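Local coordinates for protein nicastrin (Dictyostelium purpureum, PDB 4R12) that probably serves as an essential subunit of gamma-secretase, the protease complex that cleaves integral membrane proteins such as Notch receptors within the membrane, at residues K212-V217 / T312-T317; S206-E211 / S540-L545; K261-A266 / R440-N445; Q198-S203 / R507-I512. All coordinates share one frame; numbering follows the deposited sequence.

How the contacts relate
Four contacts lie on the same side of the chain's centre, around four neighbouring strands. Strand 542-548 runs antiparallel to 192-203, which is antiparallel to 262-268, which in turn lies parallel to 214-220. Contact 4 sets helix 500-512 on strand 192-203, contact 2 joins the following loop to strand 542-548, contact 1 begins on strand 214-220 and contact 3 on 262-268. Their second segments come later in the chain, in the order 312-317, 440-445, 507-512 and 540-545. Centres are about 10 Å apart for contacts 1 and 2 and about 17 Å for contacts 3 and 4. Strand 542-548 is thereby built into the same array as 192-203, with helix 500-512 packed against it.

Contact 1: K212-V217 / T312-T317; sequences KEIILV and TQINFT. With NAG (2-acetamido-2-deoxy-beta-D-glucopyranose), chain B.
I214 and I314 make the apolar part of this contact, joining strand 214-220 to the chain just after helix 309-313. CD1 of I214, at the end of an extended side chain (chi2 169°), approaches CG2 of I314 at 4.3 Å. The same methyl lies 4.5 Å from the backbone O of N315, so one terminal methyl carries the whole approach from the strand, and no hydrogen bond crosses between the segments. On its other flanks I214 rests on V264, while I314 packs on F281 and L285 of helix 276-287.

The covalent chemistry belongs to N315, the first residue of the sequon N315-F316-T317. Its ND2 is bonded to C1 of the N-acetylglucosamine at 1.4 Å.

Polar bonding holds the amide that carries the sugar. CG of N315 stands anti to the backbone N (chi1 -179°), and OD1 accepts from the backbone N of T317 at 3.0 Å, forming an Asx turn. The donor sits above the carbonyl plane, 37° out of it.

The amide is thus held at both its polar atoms, by the turn and by the glycosidic bond, which probably limits the rotation of the sugar-bearing group beside a contact with the strand that has no hydrogen bond across it.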
# COMPACT_ATOMS: atom_id res chain seq x y z
N LYS A 212 -2.37 31.93 2.23
CA LYS A 212 -3.00 31.34 1.06
C LYS A 212 -3.82 30.12 1.44
O LYS A 212 -3.56 29.46 2.44
CB LYS A 212 -1.94 30.95 0.01
CG LYS A 212 -1.35 32.12 -0.81
CD LYS A 212 -0.48 31.58 -1.95
CE LYS A 212 0.24 32.69 -2.71
NZ LYS A 212 0.97 32.14 -3.90
N GLU A 213 -4.83 29.81 0.63
CA GLU A 213 -5.56 28.56 0.78
C GLU A 213 -4.73 27.40 0.25
O GLU A 213 -3.88 27.59 -0.61
CB GLU A 213 -6.91 28.65 0.05
CG GLU A 213 -7.86 29.69 0.65
CD GLU A 213 -9.20 29.70 -0.05
OE1 GLU A 213 -9.30 29.16 -1.17
OE2 GLU A 213 -10.16 30.26 0.52
N ILE A 214 -4.98 26.20 0.77
CA ILE A 214 -4.23 25.02 0.35
C ILE A 214 -5.12 24.07 -0.45
O ILE A 214 -6.21 23.72 -0.01
CB ILE A 214 -3.64 24.26 1.56
CG1 ILE A 214 -2.60 25.11 2.28
CG2 ILE A 214 -3.02 22.94 1.11
CD1 ILE A 214 -2.15 24.54 3.63
N ILE A 215 -4.64 23.66 -1.62
CA ILE A 215 -5.24 22.56 -2.36
C ILE A 215 -4.50 21.29 -1.95
O ILE A 215 -3.29 21.19 -2.13
CB ILE A 215 -5.12 22.75 -3.89
CG1 ILE A 215 -5.69 24.10 -4.33
CG2 ILE A 215 -5.78 21.58 -4.64
CD1 ILE A 215 -7.13 24.29 -3.97
N LEU A 216 -5.22 20.33 -1.38
CA LEU A 216 -4.61 19.08 -0.96
C LEU A 216 -4.89 18.00 -2.00
O LEU A 216 -6.05 17.66 -2.27
CB LEU A 216 -5.14 18.65 0.40
CG LEU A 216 -4.59 17.33 0.92
CD1 LEU A 216 -3.06 17.40 1.07
CD2 LEU A 216 -5.26 16.97 2.25
N VAL A 217 -3.84 17.46 -2.59
CA VAL A 217 -3.97 16.39 -3.57
C VAL A 217 -3.29 15.15 -2.98
O VAL A 217 -2.12 15.18 -2.68
CB VAL A 217 -3.32 16.76 -4.91
CG1 VAL A 217 -3.46 15.62 -5.91
CG2 VAL A 217 -3.93 18.05 -5.46
N THR A 312 4.63 24.22 11.68
CA THR A 312 5.09 25.52 11.23
C THR A 312 4.29 26.08 10.05
O THR A 312 4.00 27.27 9.99
CB THR A 312 6.59 25.45 10.82
OG1 THR A 312 7.36 24.94 11.92
CG2 THR A 312 7.11 26.82 10.43
N GLN A 313 3.90 25.21 9.12
CA GLN A 313 3.41 25.67 7.83
C GLN A 313 1.96 25.34 7.49
O GLN A 313 1.35 26.02 6.64
CB GLN A 313 4.28 25.09 6.71
CG GLN A 313 5.74 25.43 6.81
CD GLN A 313 6.51 24.93 5.60
OE1 GLN A 313 6.10 25.16 4.46
NE2 GLN A 313 7.61 24.22 5.84
N ILE A 314 1.41 24.29 8.08
CA ILE A 314 0.11 23.83 7.63
C ILE A 314 -0.97 24.15 8.64
O ILE A 314 -0.95 23.72 9.79
CB ILE A 314 0.10 22.31 7.32
CG1 ILE A 314 1.07 22.01 6.17
CG2 ILE A 314 -1.30 21.84 6.92
CD1 ILE A 314 1.17 20.54 5.82
N ASN A 315 -1.92 24.98 8.23
CA ASN A 315 -3.11 25.30 9.00
C ASN A 315 -4.27 24.50 8.46
O ASN A 315 -4.64 24.67 7.36
CB ASN A 315 -3.40 26.79 8.89
CG ASN A 315 -4.61 27.23 9.68
OD1 ASN A 315 -5.45 26.44 10.03
ND2 ASN A 315 -4.68 28.50 9.95
N PHE A 316 -4.82 23.60 9.25
CA PHE A 316 -5.88 22.73 8.81
C PHE A 316 -6.99 23.49 8.14
O PHE A 316 -7.47 23.10 7.13
CB PHE A 316 -6.44 21.91 9.95
CG PHE A 316 -7.53 20.96 9.55
CD1 PHE A 316 -7.24 19.72 9.09
CD2 PHE A 316 -8.84 21.32 9.64
CE1 PHE A 316 -8.22 18.85 8.72
CE2 PHE A 316 -9.83 20.46 9.29
CZ PHE A 316 -9.52 19.22 8.82
N THR A 317 -7.37 24.60 8.73
CA THR A 317 -8.49 25.35 8.23
C THR A 317 -8.24 26.04 6.91
O THR A 317 -9.16 26.40 6.26
CB THR A 317 -9.05 26.32 9.28
OG1 THR A 317 -8.11 27.34 9.52
CG2 THR A 317 -9.29 25.61 10.55
C1 NAG B . -5.91 29.17 10.29
C2 NAG B . -5.55 30.32 11.20
C3 NAG B . -6.73 31.21 11.52
C4 NAG B . -7.78 31.33 10.45
C5 NAG B . -7.87 30.11 9.56
C6 NAG B . -8.68 30.35 8.32
C7 NAG B . -3.98 30.28 12.98
C8 NAG B . -3.37 29.43 14.03
N2 NAG B . -5.08 29.82 12.45
O3 NAG B . -6.25 32.52 11.83
O4 NAG B . -8.92 31.34 11.26
O5 NAG B . -6.58 29.72 9.19
O6 NAG B . -8.10 31.38 7.56
O7 NAG B . -3.49 31.32 12.64

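Contact 2: S206-E211 / S540-L545; sequences SKIDKE and SSNTHL. With NAG (2-acetamido-2-deoxy-beta-D-glucopyranose), chain B.
With its CG turned anti to the backbone N (chi1 -160°) and its amide little twisted (chi2 12°), N542 extends from strand 542-548 to the backbone of S206 and the side chain of I208. N542 is also the centre of an inverse gamma turn, a tight bend where this strand pairs with 192-203. Its ND2 stands 3.7 Å from S206 O, a packing distance, and 4.1 Å from CG1 of I208, whose side chain crosses the asparagine at about a right angle. The bonds of ND2 go to S205 O and to OE1 of Q313; since Q313 OE1 also accepts from I208 N, one glutamine oxygen pins the loop and the strand residue together.

The opposite end of the amide is held from within its own strand: H544 NE2 donates to N542 OD1 at 2.6 Å, nearly straight (169°), with OD1 in the ring plane. H544 ND1 is hydrogen-bonded to D307, so the imidazole may be positively charged. Shortening N542 to an alanine would probably cost S205 O and Q313 OE1 a donor and leave the imidazole held at ND1 but without its NE2 acceptor.

Farther along the loop, D209 forms an Asx turn, its OD1 taking the backbone N of E211 at 3.1 Å from above the carboxylate plane.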
# COMPACT_ATOMS: atom_id res chain seq x y z
N SER A 206 9.02 26.81 -1.00
CA SER A 206 10.07 26.57 -0.02
C SER A 206 9.50 26.75 1.38
O SER A 206 9.91 26.09 2.34
CB SER A 206 11.26 27.51 -0.26
OG SER A 206 10.92 28.86 0.01
N LYS A 207 8.54 27.65 1.49
CA LYS A 207 7.77 27.76 2.72
C LYS A 207 6.34 28.11 2.34
O LYS A 207 6.10 28.99 1.50
CB LYS A 207 8.39 28.79 3.66
CG LYS A 207 7.63 28.99 4.98
CD LYS A 207 8.26 30.11 5.80
CE LYS A 207 7.31 30.64 6.87
NZ LYS A 207 7.11 29.67 7.98
N ILE A 208 5.38 27.40 2.91
CA ILE A 208 3.98 27.64 2.59
C ILE A 208 3.56 29.00 3.14
O ILE A 208 3.84 29.34 4.29
CB ILE A 208 3.08 26.51 3.14
CG1 ILE A 208 3.26 25.24 2.29
CG2 ILE A 208 1.61 26.93 3.14
CD1 ILE A 208 2.68 23.99 2.93
N ASP A 209 2.91 29.79 2.28
CA ASP A 209 2.37 31.10 2.65
C ASP A 209 1.15 30.89 3.53
O ASP A 209 0.12 30.42 3.05
CB ASP A 209 2.02 31.89 1.38
CG ASP A 209 1.52 33.30 1.66
OD1 ASP A 209 1.28 33.67 2.83
OD2 ASP A 209 1.34 34.05 0.67
N LYS A 210 1.22 31.25 4.81
CA LYS A 210 0.11 30.89 5.69
C LYS A 210 -1.14 31.75 5.46
O LYS A 210 -2.15 31.55 6.11
CB LYS A 210 0.53 30.95 7.17
CG LYS A 210 0.12 29.66 7.92
CD LYS A 210 0.63 29.58 9.37
CE LYS A 210 -0.41 30.10 10.37
NZ LYS A 210 -0.56 29.22 11.57
N GLU A 211 -1.07 32.67 4.50
CA GLU A 211 -2.23 33.47 4.12
C GLU A 211 -2.99 32.88 2.93
O GLU A 211 -4.11 33.29 2.62
CB GLU A 211 -1.81 34.90 3.78
CG GLU A 211 -1.26 35.68 4.96
CD GLU A 211 -0.79 37.06 4.55
OE1 GLU A 211 -0.60 37.30 3.34
OE2 GLU A 211 -0.61 37.91 5.45
N SER A 540 17.64 20.98 -1.23
CA SER A 540 16.61 21.57 -0.38
C SER A 540 15.24 21.35 -1.01
O SER A 540 15.04 21.64 -2.18
CB SER A 540 16.88 23.05 -0.18
OG SER A 540 18.11 23.25 0.49
N SER A 541 14.32 20.84 -0.21
CA SER A 541 12.94 20.59 -0.65
C SER A 541 11.99 20.64 0.53
O SER A 541 12.31 20.13 1.61
CB SER A 541 12.83 19.23 -1.35
OG SER A 541 11.49 18.97 -1.77
N ASN A 542 10.80 21.20 0.31
CA ASN A 542 9.75 21.25 1.32
C ASN A 542 8.95 19.94 1.33
O ASN A 542 7.74 19.92 1.09
CB ASN A 542 8.83 22.45 1.06
CG ASN A 542 8.03 22.85 2.28
OD1 ASN A 542 8.29 22.40 3.39
ND2 ASN A 542 7.04 23.71 2.08
N THR A 543 9.66 18.85 1.62
CA THR A 543 9.12 17.49 1.58
C THR A 543 9.43 16.81 2.91
O THR A 543 10.54 16.92 3.41
CB THR A 543 9.73 16.69 0.42
OG1 THR A 543 9.40 17.32 -0.82
CG2 THR A 543 9.23 15.23 0.41
N HIS A 544 8.45 16.11 3.48
CA HIS A 544 8.54 15.71 4.88
C HIS A 544 7.88 14.37 5.16
O HIS A 544 6.81 14.06 4.62
CB HIS A 544 7.89 16.79 5.77
CG HIS A 544 8.41 18.17 5.48
ND1 HIS A 544 9.62 18.62 5.97
CD2 HIS A 544 7.91 19.16 4.71
CE1 HIS A 544 9.83 19.85 5.53
NE2 HIS A 544 8.81 20.20 4.76
N LEU A 545 8.53 13.57 6.00
CA LEU A 545 7.92 12.36 6.52
C LEU A 545 6.97 12.68 7.67
O LEU A 545 7.19 13.64 8.42
CB LEU A 545 9.00 11.40 7.03
CG LEU A 545 10.02 10.91 6.00
CD1 LEU A 545 11.19 10.24 6.72
CD2 LEU A 545 9.37 9.93 5.04
C1 NAG B . -5.91 29.17 10.29
C2 NAG B . -5.55 30.32 11.20
C3 NAG B . -6.73 31.21 11.52
C4 NAG B . -7.78 31.33 10.45
C5 NAG B . -7.87 30.11 9.56
C6 NAG B . -8.68 30.35 8.32
C7 NAG B . -3.98 30.28 12.98
C8 NAG B . -3.37 29.43 14.03
N2 NAG B . -5.08 29.82 12.45
O3 NAG B . -6.25 32.52 11.83
O4 NAG B . -8.92 31.34 11.26
O5 NAG B . -6.58 29.72 9.19
O6 NAG B . -8.10 31.38 7.56
O7 NAG B . -3.49 31.32 12.64

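Contact 3: K261-A266 / R440-N445; sequences KEVVFA and RIAGGN
V263 and A442 meet methyl to methyl, CG2 to CB at 3.8 Å, where strand 262-268 faces the end of helix 427-441. Beside this apolar touch the backbone N of K261 gives a weak hydrogen bond to A442 O, 3.4 Å long. The lysine side chain then runs extended alongside the helix end, its CD 4.0 Å from I441 O. One water completes the first shell: K261 NZ donates to it at 2.8 Å, and it donates to I441 O at the same distance.

The next shell fixes these groups. The valine is rotated with CG1 anti to its backbone N (chi1 178°), which directs CG2 to the alanine. V263 CG1 in turn lies over one face of the F265 ring, 3.5 Å above the ring plane and offset toward the rim. F265 packs on L244, I248 and L251 of helix 234-252. On the helix side the chain turns off in a Schellman motif: G443 has positive phi (102°), its N bonds to R440 O at 3.0 Å, and a CB at those angles would jam against the carbonyl O of A442. I441 rests on I215 of the adjoining strand 214-220 and on I357 of helix 352-362, and K261 NZ has a long, weak ion pair with E213.

Where helix 427-441 runs out, A442 O thus takes a weak bond from an uncharged backbone N, whereas I441 O is linked through water to the charged NZ, which would probably offset some of the partial negative charge at this strand-helix junction.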
# COMPACT_ATOMS: atom_id res chain seq x y z
N LYS A 261 -2.92 29.88 -5.02
CA LYS A 261 -3.14 28.95 -3.92
C LYS A 261 -1.94 28.04 -3.75
O LYS A 261 -1.18 27.82 -4.70
CB LYS A 261 -4.40 28.12 -4.15
CG LYS A 261 -5.70 28.95 -4.19
CD LYS A 261 -6.92 28.06 -4.13
CE LYS A 261 -8.21 28.87 -4.23
NZ LYS A 261 -9.39 27.96 -4.19
N GLU A 262 -1.75 27.52 -2.55
CA GLU A 262 -0.70 26.54 -2.32
C GLU A 262 -1.21 25.16 -2.71
O GLU A 262 -2.39 24.87 -2.54
CB GLU A 262 -0.26 26.54 -0.85
CG GLU A 262 0.34 27.85 -0.38
CD GLU A 262 1.78 28.04 -0.82
OE1 GLU A 262 2.34 27.16 -1.51
OE2 GLU A 262 2.36 29.09 -0.46
N VAL A 263 -0.33 24.33 -3.24
CA VAL A 263 -0.69 22.94 -3.47
C VAL A 263 0.19 22.05 -2.60
O VAL A 263 1.42 22.18 -2.61
CB VAL A 263 -0.57 22.52 -4.95
CG1 VAL A 263 -0.92 21.06 -5.12
CG2 VAL A 263 -1.50 23.37 -5.82
N VAL A 264 -0.45 21.17 -1.84
CA VAL A 264 0.25 20.18 -1.04
C VAL A 264 -0.09 18.78 -1.56
O VAL A 264 -1.26 18.44 -1.70
CB VAL A 264 -0.12 20.29 0.46
CG1 VAL A 264 0.40 19.08 1.23
CG2 VAL A 264 0.44 21.57 1.05
N PHE A 265 0.94 18.00 -1.84
CA PHE A 265 0.74 16.62 -2.29
C PHE A 265 0.97 15.71 -1.11
O PHE A 265 1.98 15.86 -0.41
CB PHE A 265 1.70 16.27 -3.44
CG PHE A 265 1.65 17.25 -4.59
CD1 PHE A 265 0.70 17.11 -5.60
CD2 PHE A 265 2.53 18.31 -4.66
CE1 PHE A 265 0.65 18.00 -6.65
CE2 PHE A 265 2.49 19.21 -5.71
CZ PHE A 265 1.54 19.05 -6.71
N ALA A 266 0.07 14.77 -0.86
CA ALA A 266 0.27 13.87 0.28
C ALA A 266 0.14 12.40 -0.12
O ALA A 266 -0.82 12.01 -0.79
CB ALA A 266 -0.71 14.20 1.43
N ARG A 440 -4.92 24.55 -13.16
CA ARG A 440 -6.04 25.48 -13.30
C ARG A 440 -6.64 25.86 -11.94
O ARG A 440 -6.86 27.05 -11.68
CB ARG A 440 -7.11 24.88 -14.21
CG ARG A 440 -6.69 24.86 -15.68
CD ARG A 440 -7.88 24.63 -16.61
NE ARG A 440 -8.92 25.64 -16.41
CZ ARG A 440 -10.18 25.53 -16.84
NH1 ARG A 440 -10.59 24.45 -17.49
NH2 ARG A 440 -11.04 26.52 -16.60
N ILE A 441 -6.91 24.89 -11.07
CA ILE A 441 -7.54 25.27 -9.81
C ILE A 441 -6.55 25.92 -8.85
O ILE A 441 -6.95 26.53 -7.87
CB ILE A 441 -8.22 24.08 -9.08
CG1 ILE A 441 -7.20 23.04 -8.64
CG2 ILE A 441 -9.33 23.46 -9.93
CD1 ILE A 441 -7.80 21.99 -7.73
N ALA A 442 -5.25 25.80 -9.14
CA ALA A 442 -4.26 26.53 -8.34
C ALA A 442 -4.13 27.97 -8.83
O ALA A 442 -3.40 28.78 -8.25
CB ALA A 442 -2.89 25.82 -8.38
N GLY A 443 -4.83 28.29 -9.92
CA GLY A 443 -4.84 29.65 -10.45
C GLY A 443 -3.95 29.89 -11.66
O GLY A 443 -3.76 31.04 -12.07
N GLY A 444 -3.42 28.82 -12.25
CA GLY A 444 -2.55 28.97 -13.40
C GLY A 444 -3.27 28.80 -14.72
O GLY A 444 -4.45 28.45 -14.74
N ASN A 445 -2.58 29.05 -15.82
CA ASN A 445 -3.10 28.72 -17.14
C ASN A 445 -2.00 28.14 -18.04
O ASN A 445 -1.96 28.39 -19.24
CB ASN A 445 -3.73 29.94 -17.81
CG ASN A 445 -4.52 29.58 -19.06
OD1 ASN A 445 -5.25 28.59 -19.08
ND2 ASN A 445 -4.34 30.36 -20.12
O HOH W 1 -9.48 26.75 -6.72

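Contact 4: Q198-S203 / R507-I512; sequences QSIWSS and RLLYSI
No ring of either segment enters the contact where L509 meets I200 and S202, which is aliphatic. W201, between the two strand residues, has its side chain directed away from the helix; its indole touches I314 and V264, and its ring meets that of H544 with the planes at about 40°. Y510, next on the helix, lies against T543, its OH hydrogen-bonded to V539 O.

L509 carries the helix side. Its CG is anti to the backbone N (chi1 -180°), which sends the isobutyl group out from helix 500-512 over strand 192-203. CD2 does most of the touching, standing 3.8 Å from CG2 of I200 and 3.7 Å from CB of S202, while CG is 3.8 Å from that same CB. The side chains of I200 and L509 slide past each other in opposite directions, branch against branch. Were L509 cut back to an alanine, a gap would probably open over S202, and CG2 of I200 would lose its helix partner.

Outward, L509 also packs on I248 of helix 234-252 and on F267, so the leucine is shared by strands and a second helix. The hydroxyl of S202 is hydrogen-bonded to that of T543 on the neighbouring strand 542-548. With the buried serine's polar atom thus satisfied, the contact between these two segments rests on van der Waals packing, while Y510 supplies polar links to the neighbouring chain.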
# COMPACT_ATOMS: atom_id res chain seq x y z
N GLN A 198 5.59 5.50 7.66
CA GLN A 198 5.70 6.92 7.40
C GLN A 198 4.94 7.35 6.14
O GLN A 198 5.09 6.73 5.08
CB GLN A 198 7.18 7.32 7.25
CG GLN A 198 8.04 7.06 8.50
CD GLN A 198 7.66 7.97 9.67
OE1 GLN A 198 7.54 9.19 9.52
NE2 GLN A 198 7.47 7.37 10.84
N SER A 199 4.13 8.40 6.28
CA SER A 199 3.53 9.08 5.13
C SER A 199 4.51 10.13 4.64
O SER A 199 5.48 10.43 5.33
CB SER A 199 2.20 9.73 5.50
OG SER A 199 1.29 8.80 6.07
N ILE A 200 4.26 10.69 3.46
CA ILE A 200 5.12 11.75 2.92
C ILE A 200 4.27 12.86 2.31
O ILE A 200 3.33 12.58 1.55
CB ILE A 200 6.10 11.24 1.83
CG1 ILE A 200 6.79 9.92 2.22
CG2 ILE A 200 7.20 12.28 1.53
CD1 ILE A 200 6.13 8.68 1.62
N TRP A 201 4.58 14.11 2.64
CA TRP A 201 3.90 15.23 1.99
C TRP A 201 4.91 16.24 1.45
O TRP A 201 6.08 16.26 1.86
CB TRP A 201 2.90 15.92 2.94
CG TRP A 201 3.50 16.57 4.15
CD1 TRP A 201 3.75 15.98 5.36
CD2 TRP A 201 3.88 17.95 4.29
NE1 TRP A 201 4.29 16.90 6.23
CE2 TRP A 201 4.38 18.11 5.59
CE3 TRP A 201 3.88 19.05 3.42
CZ2 TRP A 201 4.87 19.33 6.06
CZ3 TRP A 201 4.36 20.26 3.89
CH2 TRP A 201 4.84 20.39 5.20
N SER A 202 4.45 17.07 0.52
CA SER A 202 5.37 17.92 -0.22
C SER A 202 4.66 19.12 -0.80
O SER A 202 3.49 19.03 -1.17
CB SER A 202 6.04 17.13 -1.34
OG SER A 202 6.94 17.95 -2.07
N SER A 203 5.40 20.21 -0.91
CA SER A 203 4.97 21.41 -1.61
C SER A 203 6.15 21.95 -2.42
O SER A 203 7.29 21.83 -1.99
CB SER A 203 4.46 22.46 -0.62
OG SER A 203 4.31 23.71 -1.25
N ARG A 507 12.56 9.84 -1.13
CA ARG A 507 13.74 10.46 -1.76
C ARG A 507 13.43 10.96 -3.17
O ARG A 507 13.96 11.99 -3.61
CB ARG A 507 14.90 9.48 -1.78
CG ARG A 507 15.37 8.96 -0.42
CD ARG A 507 16.47 9.81 0.18
NE ARG A 507 17.68 9.87 -0.65
CZ ARG A 507 18.71 10.66 -0.39
NH1 ARG A 507 18.68 11.45 0.67
NH2 ARG A 507 19.78 10.67 -1.19
N LEU A 508 12.57 10.24 -3.89
CA LEU A 508 12.18 10.65 -5.23
C LEU A 508 11.31 11.92 -5.19
O LEU A 508 11.56 12.88 -5.93
CB LEU A 508 11.45 9.51 -5.95
CG LEU A 508 10.95 9.80 -7.36
CD1 LEU A 508 12.14 10.13 -8.30
CD2 LEU A 508 10.11 8.63 -7.90
N LEU A 509 10.29 11.94 -4.33
CA LEU A 509 9.41 13.10 -4.18
C LEU A 509 10.21 14.33 -3.73
O LEU A 509 10.02 15.42 -4.25
CB LEU A 509 8.29 12.82 -3.17
CG LEU A 509 7.26 13.93 -2.89
CD1 LEU A 509 6.58 14.36 -4.18
CD2 LEU A 509 6.21 13.47 -1.89
N TYR A 510 11.07 14.12 -2.74
CA TYR A 510 11.95 15.19 -2.24
C TYR A 510 12.76 15.79 -3.40
O TYR A 510 12.83 17.01 -3.56
CB TYR A 510 12.88 14.63 -1.16
CG TYR A 510 13.68 15.68 -0.40
CD1 TYR A 510 14.83 16.26 -0.96
CD2 TYR A 510 13.29 16.10 0.87
CE1 TYR A 510 15.55 17.22 -0.27
CE2 TYR A 510 14.01 17.06 1.57
CZ TYR A 510 15.14 17.62 1.00
OH TYR A 510 15.86 18.57 1.68
N SER A 511 13.35 14.92 -4.22
CA SER A 511 14.18 15.38 -5.33
C SER A 511 13.38 16.12 -6.40
O SER A 511 13.82 17.18 -6.88
CB SER A 511 14.91 14.18 -5.95
OG SER A 511 15.66 14.60 -7.07
N ILE A 512 12.22 15.59 -6.79
CA ILE A 512 11.47 16.19 -7.89
C ILE A 512 10.99 17.59 -7.53
O ILE A 512 10.88 18.47 -8.39
CB ILE A 512 10.25 15.34 -8.26
CG1 ILE A 512 10.69 14.06 -8.97
CG2 ILE A 512 9.30 16.10 -9.18
CD1 ILE A 512 9.49 13.09 -9.07